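Local atomic coordinates of ATP-dependent DNA helicase (Mycobacterium smegmatis, PDB entry 5V9X), a protein that uses ATP hydrolysis to move 3'-to-5' along single-stranded DNA and unwind RNA:DNA hybrids. Residues L713-I727 with K730-L742. Numbering follows the deposited sequence.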
loop_
_atom_site.group_PDB
_atom_site.type_symbol
_atom_site.label_atom_id
_atom_site.label_comp_id
_atom_site.label_asym_id
_atom_site.label_seq_id
_atom_site.Cartn_x
_atom_site.Cartn_y
_atom_site.Cartn_z
ATOM N N LEU A 713 13.748 -16.127 8.275
ATOM C CA LEU A 713 14.397 -16.727 9.435
ATOM C C LEU A 713 13.655 -17.971 9.903
ATOM O O LEU A 713 14.289 -18.934 10.349
ATOM C CB LEU A 713 14.507 -15.706 10.570
ATOM C CG LEU A 713 15.205 -16.196 11.842
ATOM C CD1 LEU A 713 16.566 -16.789 11.514
ATOM C CD2 LEU A 713 15.342 -15.069 12.852
ATOM N N ALA A 714 12.323 -17.977 9.797
ATOM C CA ALA A 714 11.564 -19.175 10.138
ATOM C C ALA A 714 11.863 -20.319 9.178
ATOM O O ALA A 714 11.874 -21.484 9.592
ATOM C CB ALA A 714 10.067 -18.863 10.152
ATOM N N LEU A 715 12.102 -20.012 7.899
ATOM C CA LEU A 715 12.517 -21.043 6.954
ATOM C C LEU A 715 13.807 -21.713 7.405
ATOM O O LEU A 715 13.929 -22.942 7.352
ATOM C CB LEU A 715 12.702 -20.439 5.560
ATOM C CG LEU A 715 11.481 -19.875 4.837
ATOM C CD1 LEU A 715 11.910 -19.184 3.555
ATOM C CD2 LEU A 715 10.486 -20.981 4.543
ATOM N N ALA A 716 14.782 -20.918 7.848
ATOM C CA ALA A 716 16.059 -21.473 8.281
ATOM C C ALA A 716 15.893 -22.308 9.544
ATOM O O ALA A 716 16.441 -23.411 9.646
ATOM C CB ALA A 716 17.067 -20.347 8.504
ATOM N N VAL A 717 15.141 -21.791 10.519
ATOM C CA VAL A 717 14.874 -22.545 11.741
ATOM C C VAL A 717 14.142 -23.841 11.418
ATOM O O VAL A 717 14.433 -24.898 11.994
ATOM C CB VAL A 717 14.077 -21.679 12.736
ATOM C CG1 VAL A 717 13.663 -22.495 13.948
ATOM C CG2 VAL A 717 14.894 -20.466 13.160
ATOM N N GLY A 718 13.183 -23.783 10.491
ATOM C CA GLY A 718 12.453 -24.983 10.118
ATOM C C GLY A 718 13.357 -26.058 9.551
ATOM O O GLY A 718 13.266 -27.228 9.929
ATOM N N ARG A 719 14.248 -25.671 8.633
ATOM C CA ARG A 719 15.199 -26.620 8.060
ATOM C C ARG A 719 16.008 -27.310 9.148
ATOM O O ARG A 719 16.142 -28.538 9.159
ATOM C CB ARG A 719 16.128 -25.904 7.078
ATOM C CG ARG A 719 17.133 -26.819 6.396
ATOM C CD ARG A 719 18.210 -26.025 5.680
ATOM N NE ARG A 719 18.950 -26.847 4.727
ATOM C CZ ARG A 719 18.781 -26.794 3.410
ATOM N NH1 ARG A 719 17.902 -25.951 2.885
ATOM N NH2 ARG A 719 19.497 -27.579 2.615
ATOM N N ARG A 720 16.548 -26.528 10.085
ATOM C CA ARG A 720 17.324 -27.102 11.177
ATOM C C ARG A 720 16.461 -27.965 12.086
ATOM O O ARG A 720 16.897 -29.030 12.538
ATOM C CB ARG A 720 17.978 -25.992 11.992
ATOM C CG ARG A 720 19.462 -25.862 11.795
ATOM C CD ARG A 720 20.023 -25.026 12.910
ATOM N NE ARG A 720 21.223 -24.311 12.508
ATOM C CZ ARG A 720 21.623 -23.179 13.072
ATOM N NH1 ARG A 720 22.729 -22.580 12.656
ATOM N NH2 ARG A 720 20.905 -22.642 14.049
ATOM N N LEU A 721 15.240 -27.511 12.375
ATOM C CA LEU A 721 14.379 -28.217 13.317
ATOM C C LEU A 721 14.115 -29.647 12.857
ATOM O O LEU A 721 14.210 -30.594 13.646
ATOM C CB LEU A 721 13.071 -27.447 13.494
ATOM C CG LEU A 721 12.519 -27.297 14.911
ATOM C CD1 LEU A 721 13.626 -26.941 15.890
ATOM C CD2 LEU A 721 11.440 -26.230 14.924
ATOM N N ARG A 722 13.794 -29.826 11.577
ATOM C CA ARG A 722 13.563 -31.166 11.055
ATOM C C ARG A 722 14.852 -31.892 10.690
ATOM O O ARG A 722 14.814 -33.107 10.468
ATOM C CB ARG A 722 12.635 -31.103 9.840
ATOM C CG ARG A 722 13.156 -30.252 8.704
ATOM C CD ARG A 722 12.150 -30.182 7.573
ATOM N NE ARG A 722 12.736 -29.594 6.374
ATOM C CZ ARG A 722 12.662 -28.307 6.059
ATOM N NH1 ARG A 722 12.017 -27.460 6.850
ATOM N NH2 ARG A 722 13.230 -27.865 4.945
ATOM N N GLU A 723 15.984 -31.192 10.625
ATOM C CA GLU A 723 17.272 -31.838 10.383
ATOM C C GLU A 723 17.985 -32.167 11.692
ATOM O O GLU A 723 18.341 -33.323 11.941
ATOM C CB GLU A 723 18.164 -30.951 9.506
ATOM C CG GLU A 723 17.825 -30.972 8.025
ATOM C CD GLU A 723 18.843 -30.219 7.189
ATOM O OE1 GLU A 723 19.804 -29.671 7.771
ATOM O OE2 GLU A 723 18.684 -30.177 5.951
ATOM N N ARG A 724 18.197 -31.156 12.538
ATOM C CA ARG A 724 18.939 -31.361 13.776
ATOM C C ARG A 724 18.092 -32.015 14.861
ATOM O O ARG A 724 18.626 -32.759 15.691
ATOM C CB ARG A 724 19.496 -30.027 14.281
ATOM C CG ARG A 724 20.520 -29.372 13.356
ATOM C CD ARG A 724 21.808 -30.177 13.300
ATOM N NE ARG A 724 22.890 -29.477 12.611
ATOM C CZ ARG A 724 23.219 -29.673 11.337
ATOM N NH1 ARG A 724 22.548 -30.549 10.604
ATOM N NH2 ARG A 724 24.221 -28.993 10.797
ATOM N N TYR A 725 16.782 -31.755 14.881
ATOM C CA TYR A 725 15.905 -32.328 15.892
ATOM C C TYR A 725 14.875 -33.300 15.338
ATOM O O TYR A 725 14.307 -34.075 16.113
ATOM C CB TYR A 725 15.168 -31.218 16.656
ATOM C CG TYR A 725 16.069 -30.332 17.486
ATOM C CD1 TYR A 725 16.686 -29.219 16.929
ATOM C CD2 TYR A 725 16.296 -30.603 18.829
ATOM C CE1 TYR A 725 17.509 -28.404 17.687
ATOM C CE2 TYR A 725 17.117 -29.794 19.595
ATOM C CZ TYR A 725 17.720 -28.696 19.017
ATOM O OH TYR A 725 18.536 -27.887 19.774
ATOM N N GLY A 726 14.620 -33.281 14.034
ATOM C CA GLY A 726 13.633 -34.174 13.450
ATOM C C GLY A 726 12.199 -33.777 13.727
ATOM O O GLY A 726 11.342 -34.653 13.905
ATOM N N ILE A 727 11.915 -32.478 13.767
ATOM C CA ILE A 727 10.583 -31.956 14.052
ATOM C C ILE A 727 10.082 -31.247 12.803
ATOM O O ILE A 727 10.704 -30.286 12.335
ATOM C CB ILE A 727 10.594 -31.007 15.260
ATOM C CG1 ILE A 727 11.238 -31.693 16.466
ATOM C CG2 ILE A 727 9.183 -30.548 15.590
ATOM C CD1 ILE A 727 11.296 -30.826 17.700
ATOM N N LYS A 730 6.304 -26.505 11.310
ATOM C CA LYS A 730 6.944 -25.285 10.831
ATOM C C LYS A 730 6.646 -24.130 11.782
ATOM O O LYS A 730 5.490 -23.938 12.173
ATOM C CB LYS A 730 6.468 -24.954 9.419
ATOM C CG LYS A 730 7.603 -24.589 8.474
ATOM C CD LYS A 730 7.272 -24.930 7.029
ATOM C CE LYS A 730 8.471 -24.672 6.126
ATOM N NZ LYS A 730 8.199 -25.010 4.702
ATOM N N PRO A 731 7.650 -23.346 12.168
ATOM C CA PRO A 731 7.426 -22.303 13.174
ATOM C C PRO A 731 6.589 -21.155 12.636
ATOM O O PRO A 731 6.663 -20.793 11.459
ATOM C CB PRO A 731 8.846 -21.838 13.520
ATOM C CG PRO A 731 9.640 -22.136 12.292
ATOM C CD PRO A 731 9.050 -23.391 11.712
ATOM N N THR A 732 5.785 -20.578 13.526
ATOM C CA THR A 732 4.942 -19.438 13.191
ATOM C C THR A 732 5.747 -18.152 13.337
ATOM O O THR A 732 6.411 -17.940 14.357
ATOM C CB THR A 732 3.704 -19.394 14.088
ATOM O OG1 THR A 732 3.012 -20.648 14.020
ATOM C CG2 THR A 732 2.763 -18.284 13.646
ATOM N N ALA A 733 5.687 -17.302 12.316
ATOM C CA ALA A 733 6.450 -16.064 12.270
ATOM C C ALA A 733 5.508 -14.871 12.192
ATOM O O ALA A 733 4.452 -14.940 11.554
ATOM C CB ALA A 733 7.411 -16.052 11.078
ATOM N N SER A 734 5.899 -13.778 12.842
ATOM C CA SER A 734 5.099 -12.560 12.865
ATOM C C SER A 734 6.044 -11.364 12.857
ATOM O O SER A 734 7.265 -11.513 12.746
ATOM C CB SER A 734 4.161 -12.545 14.079
ATOM O OG SER A 734 4.896 -12.582 15.289
ATOM N N ASP A 735 5.473 -10.161 12.973
ATOM C CA ASP A 735 6.289 -8.951 13.004
ATOM C C ASP A 735 7.204 -8.924 14.224
ATOM O O ASP A 735 8.337 -8.436 14.148
ATOM C CB ASP A 735 5.396 -7.705 12.992
ATOM C CG ASP A 735 4.936 -7.321 11.597
ATOM O OD1 ASP A 735 5.676 -7.587 10.629
ATOM O OD2 ASP A 735 3.834 -6.743 11.471
ATOM N N ASP A 736 6.732 -9.441 15.359
ATOM C CA ASP A 736 7.426 -9.276 16.630
ATOM C C ASP A 736 8.001 -10.583 17.169
ATOM O O ASP A 736 8.123 -10.753 18.386
ATOM C CB ASP A 736 6.501 -8.639 17.665
ATOM C CG ASP A 736 6.245 -7.171 17.386
ATOM O OD1 ASP A 736 6.482 -6.739 16.240
ATOM O OD2 ASP A 736 5.822 -6.448 18.314
ATOM N N GLY A 737 8.365 -11.510 16.291
ATOM C CA GLY A 737 9.124 -12.664 16.714
ATOM C C GLY A 737 8.719 -13.917 15.972
ATOM O O GLY A 737 8.011 -13.875 14.966
ATOM N N ILE A 738 9.194 -15.051 16.492
ATOM C CA ILE A 738 8.970 -16.369 15.911
ATOM C C ILE A 738 8.586 -17.327 17.031
ATOM O O ILE A 738 9.228 -17.344 18.087
ATOM C CB ILE A 738 10.218 -16.881 15.163
ATOM C CG1 ILE A 738 10.509 -16.010 13.937
ATOM C CG2 ILE A 738 10.056 -18.342 14.760
ATOM C CD1 ILE A 738 11.772 -16.399 13.202
ATOM N N ILE A 739 7.545 -18.125 16.801
ATOM C CA ILE A 739 7.038 -19.079 17.782
ATOM C C ILE A 739 7.422 -20.485 17.343
ATOM O O ILE A 739 7.130 -20.891 16.212
ATOM C CB ILE A 739 5.514 -18.960 17.952
ATOM C CG1 ILE A 739 5.120 -17.522 18.295
ATOM C CG2 ILE A 739 5.023 -19.917 19.030
ATOM C CD1 ILE A 739 3.623 -17.304 18.363
ATOM N N VAL A 740 8.064 -21.228 18.242
ATOM C CA VAL A 740 8.434 -22.621 18.018
ATOM C C VAL A 740 7.785 -23.470 19.103
ATOM O O VAL A 740 7.702 -23.051 20.262
ATOM C CB VAL A 740 9.968 -22.806 18.015
ATOM C CG1 VAL A 740 10.340 -24.270 17.836
ATOM C CG2 VAL A 740 10.604 -21.961 16.922
ATOM N N ARG A 741 7.311 -24.655 18.724
ATOM C CA ARG A 741 6.728 -25.603 19.664
ATOM C C ARG A 741 7.408 -26.953 19.499
ATOM O O ARG A 741 7.534 -27.455 18.377
ATOM C CB ARG A 741 5.215 -25.739 19.460
ATOM C CG ARG A 741 4.588 -26.887 20.237
ATOM C CD ARG A 741 3.069 -26.818 20.224
ATOM N NE ARG A 741 2.469 -28.116 19.929
ATOM C CZ ARG A 741 1.884 -28.421 18.775
ATOM N NH1 ARG A 741 1.808 -27.514 17.813
ATOM N NH2 ARG A 741 1.365 -29.626 18.587
ATOM N N LEU A 742 7.845 -27.534 20.615
ATOM C CA LEU A 742 8.522 -28.821 20.614
ATOM C C LEU A 742 7.913 -29.691 21.708
ATOM O O LEU A 742 7.754 -29.226 22.850
ATOM C CB LEU A 742 10.035 -28.665 20.845
ATOM C CG LEU A 742 10.811 -27.586 20.085
ATOM C CD1 LEU A 742 10.788 -26.264 20.840
ATOM C CD2 LEU A 742 12.242 -28.032 19.830
#
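The later part of helix 707-725 packs on the hairpin of strands 732-734 and 737-742, an alpha/beta layer in the DEAD/H associated region of this Lhr helicase. Helix segment 713-725 and strand 737-742 run nearly parallel, 22° apart, with axes 9.9 Å from each other. No hydrogen bond joins the two segments; the contact is apolar and largely buried. At L713, CD1 of I738 lies 3.7 Å from CG of L713 and also meets the backbone N of A714. L713 carries CG anti to its own backbone N (chi1 -178°), which sets it beside this methyl. The small CB of A714 faces the hairpin and touches CG of P731 at 3.9 Å and CB of A733 at 4.0 Å. P731 rests on the helix backbone, its CG 3.6 Å from O of A714 and its CD near CA of G718, where no side chain intervenes. One turn on, L721 and V740 meet tip to tip, CD2 to CG1, at 3.7 Å. CG1 of V717 faces both P731 and V740, in looser contact with each. Beyond the helix, G726 takes positive phi and the chain turns back. I727 then crosses L742 at about a right angle, its CD1 3.6 Å from CD2 of L742. Strand 737-742 pairs on one side with strand 732-734 and on the other with strand 697-702, which L713 and L742 also touch. Helix 759-769 packs against A716 and R719 of the helix, and its E769 forms salt bridges with R719 and R722. Helix 865-870 meets I739 of the hairpin through L870.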